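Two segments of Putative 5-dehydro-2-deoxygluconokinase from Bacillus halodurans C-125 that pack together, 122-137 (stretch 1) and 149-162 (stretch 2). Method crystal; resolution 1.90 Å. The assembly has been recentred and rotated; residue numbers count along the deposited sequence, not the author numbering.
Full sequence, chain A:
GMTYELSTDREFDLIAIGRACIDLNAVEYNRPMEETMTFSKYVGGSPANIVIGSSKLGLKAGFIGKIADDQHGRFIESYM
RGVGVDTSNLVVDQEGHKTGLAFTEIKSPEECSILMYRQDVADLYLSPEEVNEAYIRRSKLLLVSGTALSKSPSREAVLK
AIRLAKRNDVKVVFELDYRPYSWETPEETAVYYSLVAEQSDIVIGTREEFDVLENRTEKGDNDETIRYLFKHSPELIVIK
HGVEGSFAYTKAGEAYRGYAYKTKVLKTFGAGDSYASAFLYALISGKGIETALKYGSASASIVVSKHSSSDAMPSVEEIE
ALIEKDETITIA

Stretch 1, residues 122-137: ADLYLSPEEVNEAYIR
Stretch 2 149-162: LSKSPSREAVLKAI

Stretch 1 runs as an irregular chain, with 3-10 segments at 122-124 and 128-130 and a short helix beginning at Glu-133, along a stretch 2 that passes from loop into a helix running through Ala-157 to Ile-162 and beyond. Both chains advance in the same sense: the CA of Leu-126 lies 4.9 Å from the CA of Ser-154, and the CA of Pro-128 lies 4.1 Å from the CA of Ala-157. Together they bury 716 Å².

Leu-124 (phi/psi -81/-11, rotamer m,t) gives up the most surface. Its CD1 rests 3.9 Å from Lys-151 CG, and its carbonyl O accepts a hydrogen bond from Ser-154 N (3.1 Å, 138°). Pro-153, which follows a cis peptide bond and has no amide hydrogen to offer, sets its CD 3.2 Å from Leu-124 O and 4.0 Å from Tyr-125 CD1. Leu-126 O receives a CA-H...O contact from Ser-154 CA at 3.2 Å. Water 1 donates to both Asp-123 O (2.9 Å) and Ser-154 OG (2.7 Å), linking the two chains through a shared water.

Pro-128 (-52/-37, C-gamma exo) lays its CG 3.7 Å from Glu-156 CB. At Ala-157, where the chains come close, CB is 3.9 Å from Leu-126 CG and 3.8 Å from CG2 of Val-131 (t).

Lys-160, extended with all four chi angles t, passes its CD 3.9 Å from Pro-128 CB, so its aliphatic length packs while its charged end finds oxygen. NZ donates to Pro-128 O at 2.9 Å and to water 2 at 3.0 Å; that water donates to Val-131 O at 2.7 Å. Farther along, apolar contacts continue the seam: Val-131 CG1 meets Ala-161 CB at 3.9 Å, and CD1 of Ile-136 (m,t) meets Ala-161 CB at 3.8 Å.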

# COMPACT_ATOMS: atom_id res chain seq x y z
N ALA A 122 -12.18 -9.50 -2.06
CA ALA A 122 -11.86 -10.90 -1.85
C ALA A 122 -11.59 -11.65 -3.17
O ALA A 122 -10.69 -12.47 -3.22
CB ALA A 122 -12.96 -11.59 -1.05
N ASP A 123 -12.39 -11.42 -4.21
CA ASP A 123 -12.25 -12.25 -5.42
C ASP A 123 -10.89 -12.12 -6.10
O ASP A 123 -10.48 -13.03 -6.81
CB ASP A 123 -13.39 -12.06 -6.39
CG ASP A 123 -13.42 -10.66 -7.00
OD1 ASP A 123 -12.63 -10.39 -7.91
OD2 ASP A 123 -14.31 -9.88 -6.62
N LEU A 124 -10.22 -11.00 -5.86
CA LEU A 124 -8.93 -10.73 -6.47
C LEU A 124 -7.79 -11.42 -5.75
O LEU A 124 -6.70 -11.48 -6.28
CB LEU A 124 -8.67 -9.21 -6.53
CG LEU A 124 -9.62 -8.41 -7.44
CD1 LEU A 124 -9.31 -6.89 -7.30
CD2 LEU A 124 -9.52 -8.89 -8.85
N TYR A 125 -8.05 -11.99 -4.56
CA TYR A 125 -7.06 -12.72 -3.79
C TYR A 125 -7.08 -14.23 -4.01
O TYR A 125 -6.37 -14.94 -3.33
CB TYR A 125 -7.20 -12.37 -2.30
CG TYR A 125 -6.68 -10.98 -2.09
CD1 TYR A 125 -5.31 -10.78 -1.92
CD2 TYR A 125 -7.51 -9.86 -2.18
CE1 TYR A 125 -4.79 -9.54 -1.80
CE2 TYR A 125 -6.98 -8.57 -2.03
CZ TYR A 125 -5.62 -8.43 -1.85
OH TYR A 125 -5.04 -7.19 -1.70
N LEU A 126 -7.89 -14.72 -4.94
CA LEU A 126 -7.79 -16.10 -5.38
C LEU A 126 -6.36 -16.29 -5.88
O LEU A 126 -5.82 -15.44 -6.61
CB LEU A 126 -8.79 -16.40 -6.52
CG LEU A 126 -8.80 -17.80 -7.11
CD1 LEU A 126 -9.37 -18.81 -6.07
CD2 LEU A 126 -9.57 -17.80 -8.49
N SER A 127 -5.74 -17.35 -5.44
CA SER A 127 -4.32 -17.57 -5.68
C SER A 127 -4.11 -18.90 -6.39
O SER A 127 -4.96 -19.78 -6.33
CB SER A 127 -3.57 -17.53 -4.35
OG SER A 127 -3.81 -18.74 -3.65
N PRO A 128 -2.96 -19.06 -7.07
CA PRO A 128 -2.67 -20.36 -7.72
C PRO A 128 -2.81 -21.60 -6.84
O PRO A 128 -3.31 -22.63 -7.30
CB PRO A 128 -1.23 -20.18 -8.18
CG PRO A 128 -1.07 -18.73 -8.43
CD PRO A 128 -1.89 -18.05 -7.34
N GLU A 129 -2.42 -21.49 -5.56
CA GLU A 129 -2.52 -22.64 -4.66
C GLU A 129 -3.97 -23.05 -4.40
O GLU A 129 -4.23 -24.16 -3.91
CB GLU A 129 -1.80 -22.36 -3.35
CG GLU A 129 -2.56 -21.42 -2.45
N GLU A 130 -4.93 -22.20 -4.75
CA GLU A 130 -6.34 -22.50 -4.54
C GLU A 130 -7.04 -23.04 -5.79
O GLU A 130 -8.25 -23.31 -5.78
CB GLU A 130 -7.04 -21.24 -4.07
CG GLU A 130 -6.55 -20.82 -2.71
CD GLU A 130 -6.81 -19.40 -2.35
OE1 GLU A 130 -7.23 -18.61 -3.22
OE2 GLU A 130 -6.58 -19.06 -1.15
N VAL A 131 -6.28 -23.17 -6.88
CA VAL A 131 -6.76 -23.72 -8.14
C VAL A 131 -6.43 -25.23 -8.22
O VAL A 131 -5.27 -25.62 -8.22
CB VAL A 131 -6.13 -23.01 -9.32
CG1 VAL A 131 -6.62 -23.60 -10.65
CG2 VAL A 131 -6.44 -21.53 -9.23
N ASN A 132 -7.48 -26.04 -8.29
CA ASN A 132 -7.40 -27.51 -8.18
C ASN A 132 -7.56 -28.21 -9.53
O ASN A 132 -8.64 -28.21 -10.13
CB ASN A 132 -8.45 -28.00 -7.19
CG ASN A 132 -8.27 -29.46 -6.80
OD1 ASN A 132 -7.92 -30.29 -7.62
ND2 ASN A 132 -8.47 -29.77 -5.52
N GLU A 133 -6.50 -28.86 -9.99
CA GLU A 133 -6.54 -29.63 -11.25
C GLU A 133 -7.58 -30.74 -11.26
O GLU A 133 -8.21 -30.95 -12.31
CB GLU A 133 -5.16 -30.19 -11.59
CG GLU A 133 -5.07 -30.87 -12.93
CD GLU A 133 -3.64 -31.10 -13.35
OE1 GLU A 133 -2.71 -30.79 -12.53
OE2 GLU A 133 -3.44 -31.51 -14.51
N ALA A 134 -7.78 -31.42 -10.11
CA ALA A 134 -8.75 -32.51 -9.99
C ALA A 134 -10.18 -32.02 -10.19
O ALA A 134 -11.03 -32.78 -10.65
CB ALA A 134 -8.62 -33.23 -8.60
N TYR A 135 -10.42 -30.74 -9.92
CA TYR A 135 -11.75 -30.16 -10.09
C TYR A 135 -11.93 -29.77 -11.54
O TYR A 135 -12.88 -30.16 -12.18
CB TYR A 135 -11.88 -28.94 -9.23
CG TYR A 135 -13.26 -28.35 -9.13
CD1 TYR A 135 -14.35 -29.11 -8.78
CD2 TYR A 135 -13.47 -27.00 -9.37
CE1 TYR A 135 -15.61 -28.52 -8.63
CE2 TYR A 135 -14.71 -26.44 -9.25
CZ TYR A 135 -15.77 -27.19 -8.86
OH TYR A 135 -16.99 -26.56 -8.71
N ILE A 136 -10.99 -29.00 -12.06
CA ILE A 136 -11.05 -28.55 -13.46
C ILE A 136 -11.22 -29.70 -14.46
O ILE A 136 -12.05 -29.65 -15.37
CB ILE A 136 -9.78 -27.71 -13.80
CG1 ILE A 136 -9.81 -26.39 -13.03
CG2 ILE A 136 -9.63 -27.48 -15.32
CD1 ILE A 136 -8.50 -25.53 -13.16
N ARG A 137 -10.49 -30.79 -14.27
CA ARG A 137 -10.58 -31.90 -15.21
C ARG A 137 -11.91 -32.64 -15.27
O ARG A 137 -12.09 -33.45 -16.17
CB ARG A 137 -9.45 -32.88 -15.00
CG ARG A 137 -9.57 -33.67 -13.77
CD ARG A 137 -8.27 -34.45 -13.58
NE ARG A 137 -8.37 -35.27 -12.38
CZ ARG A 137 -7.32 -35.63 -11.63
NH1 ARG A 137 -6.08 -35.25 -11.93
NH2 ARG A 137 -7.53 -36.36 -10.55
N LEU A 149 -8.25 -11.23 -14.64
CA LEU A 149 -6.85 -10.99 -14.98
C LEU A 149 -6.38 -9.61 -14.54
O LEU A 149 -5.21 -9.28 -14.75
CB LEU A 149 -6.65 -11.12 -16.50
CG LEU A 149 -6.96 -12.44 -17.17
CD1 LEU A 149 -7.09 -12.32 -18.72
CD2 LEU A 149 -5.89 -13.47 -16.82
N SER A 150 -7.27 -8.78 -13.98
CA SER A 150 -6.98 -7.38 -13.70
C SER A 150 -5.96 -7.17 -12.58
O SER A 150 -5.30 -6.12 -12.54
CB SER A 150 -8.25 -6.58 -13.39
OG SER A 150 -8.89 -7.01 -12.19
N LYS A 151 -5.79 -8.14 -11.67
CA LYS A 151 -4.87 -7.98 -10.56
C LYS A 151 -4.34 -9.34 -10.15
O LYS A 151 -5.06 -10.32 -10.21
CB LYS A 151 -5.59 -7.38 -9.31
CG LYS A 151 -6.14 -5.97 -9.41
CD LYS A 151 -5.03 -4.92 -9.39
CE LYS A 151 -5.58 -3.56 -9.90
NZ LYS A 151 -4.49 -2.67 -10.40
N SER A 152 -3.11 -9.36 -9.67
CA SER A 152 -2.59 -10.49 -8.91
C SER A 152 -3.14 -10.53 -7.47
O SER A 152 -3.36 -9.47 -6.88
CB SER A 152 -1.07 -10.38 -8.86
OG SER A 152 -0.50 -10.41 -10.17
N PRO A 153 -3.26 -11.72 -6.87
CA PRO A 153 -2.90 -13.04 -7.40
C PRO A 153 -3.92 -13.69 -8.28
O PRO A 153 -3.63 -14.75 -8.84
CB PRO A 153 -2.70 -13.89 -6.15
CG PRO A 153 -3.58 -13.28 -5.14
CD PRO A 153 -3.61 -11.81 -5.43
N SER A 154 -5.10 -13.10 -8.43
CA SER A 154 -6.13 -13.70 -9.29
C SER A 154 -5.60 -13.96 -10.70
O SER A 154 -5.86 -15.03 -11.30
CB SER A 154 -7.39 -12.80 -9.35
OG SER A 154 -8.32 -13.32 -10.30
N ARG A 155 -4.87 -12.99 -11.26
CA ARG A 155 -4.28 -13.12 -12.60
C ARG A 155 -3.51 -14.44 -12.77
O ARG A 155 -3.72 -15.17 -13.75
CB ARG A 155 -3.42 -11.87 -12.89
CG ARG A 155 -2.53 -11.83 -14.13
CD ARG A 155 -1.67 -10.55 -14.04
NE ARG A 155 -2.53 -9.41 -14.24
CZ ARG A 155 -2.18 -8.14 -14.11
NH1 ARG A 155 -0.95 -7.80 -13.81
NH2 ARG A 155 -3.07 -7.20 -14.37
N GLU A 156 -2.64 -14.77 -11.80
CA GLU A 156 -1.85 -16.02 -11.85
C GLU A 156 -2.69 -17.27 -11.60
O GLU A 156 -2.42 -18.34 -12.18
CB GLU A 156 -0.68 -15.99 -10.86
CG GLU A 156 0.28 -14.92 -11.12
CD GLU A 156 -0.16 -13.56 -10.59
OE1 GLU A 156 -0.48 -13.48 -9.42
OE2 GLU A 156 -0.07 -12.59 -11.31
N ALA A 157 -3.71 -17.15 -10.74
CA ALA A 157 -4.65 -18.23 -10.54
C ALA A 157 -5.34 -18.57 -11.87
O ALA A 157 -5.49 -19.74 -12.21
CB ALA A 157 -5.73 -17.85 -9.46
N VAL A 158 -5.75 -17.55 -12.62
CA VAL A 158 -6.39 -17.78 -13.92
C VAL A 158 -5.42 -18.40 -14.90
O VAL A 158 -5.76 -19.34 -15.62
CB VAL A 158 -6.96 -16.47 -14.50
CG1 VAL A 158 -7.42 -16.66 -15.93
CG2 VAL A 158 -8.16 -15.96 -13.58
N LEU A 159 -4.19 -17.88 -14.96
CA LEU A 159 -3.21 -18.45 -15.88
C LEU A 159 -2.96 -19.94 -15.55
O LEU A 159 -2.78 -20.79 -16.46
CB LEU A 159 -1.94 -17.59 -15.91
CG LEU A 159 -2.07 -16.16 -16.49
CD1 LEU A 159 -0.73 -15.39 -16.30
CD2 LEU A 159 -2.46 -16.25 -17.95
N LYS A 160 -2.89 -20.27 -14.25
CA LYS A 160 -2.73 -21.65 -13.83
C LYS A 160 -3.91 -22.51 -14.26
O LYS A 160 -3.75 -23.58 -14.85
CB LYS A 160 -2.53 -21.76 -12.31
CG LYS A 160 -2.57 -23.21 -11.83
CD LYS A 160 -2.19 -23.28 -10.36
CE LYS A 160 -2.34 -24.74 -9.83
NZ LYS A 160 -1.85 -24.83 -8.39
N ALA A 161 -5.12 -22.02 -14.00
CA ALA A 161 -6.36 -22.72 -14.43
C ALA A 161 -6.39 -23.06 -15.91
O ALA A 161 -6.72 -24.19 -16.28
CB ALA A 161 -7.60 -21.89 -14.03
N ILE A 162 -5.97 -22.12 -16.76
CA ILE A 162 -5.95 -22.31 -18.21
C ILE A 162 -4.98 -23.44 -18.57
O ILE A 162 -5.33 -24.35 -19.32
CB ILE A 162 -5.57 -20.99 -18.96
CG1 ILE A 162 -6.70 -19.96 -18.82
CG2 ILE A 162 -5.27 -21.29 -20.45
CD1 ILE A 162 -6.27 -18.53 -19.12
O HOH W 1 -10.98 -13.18 -9.66
O HOH W 2 -3.28 -27.08 -7.08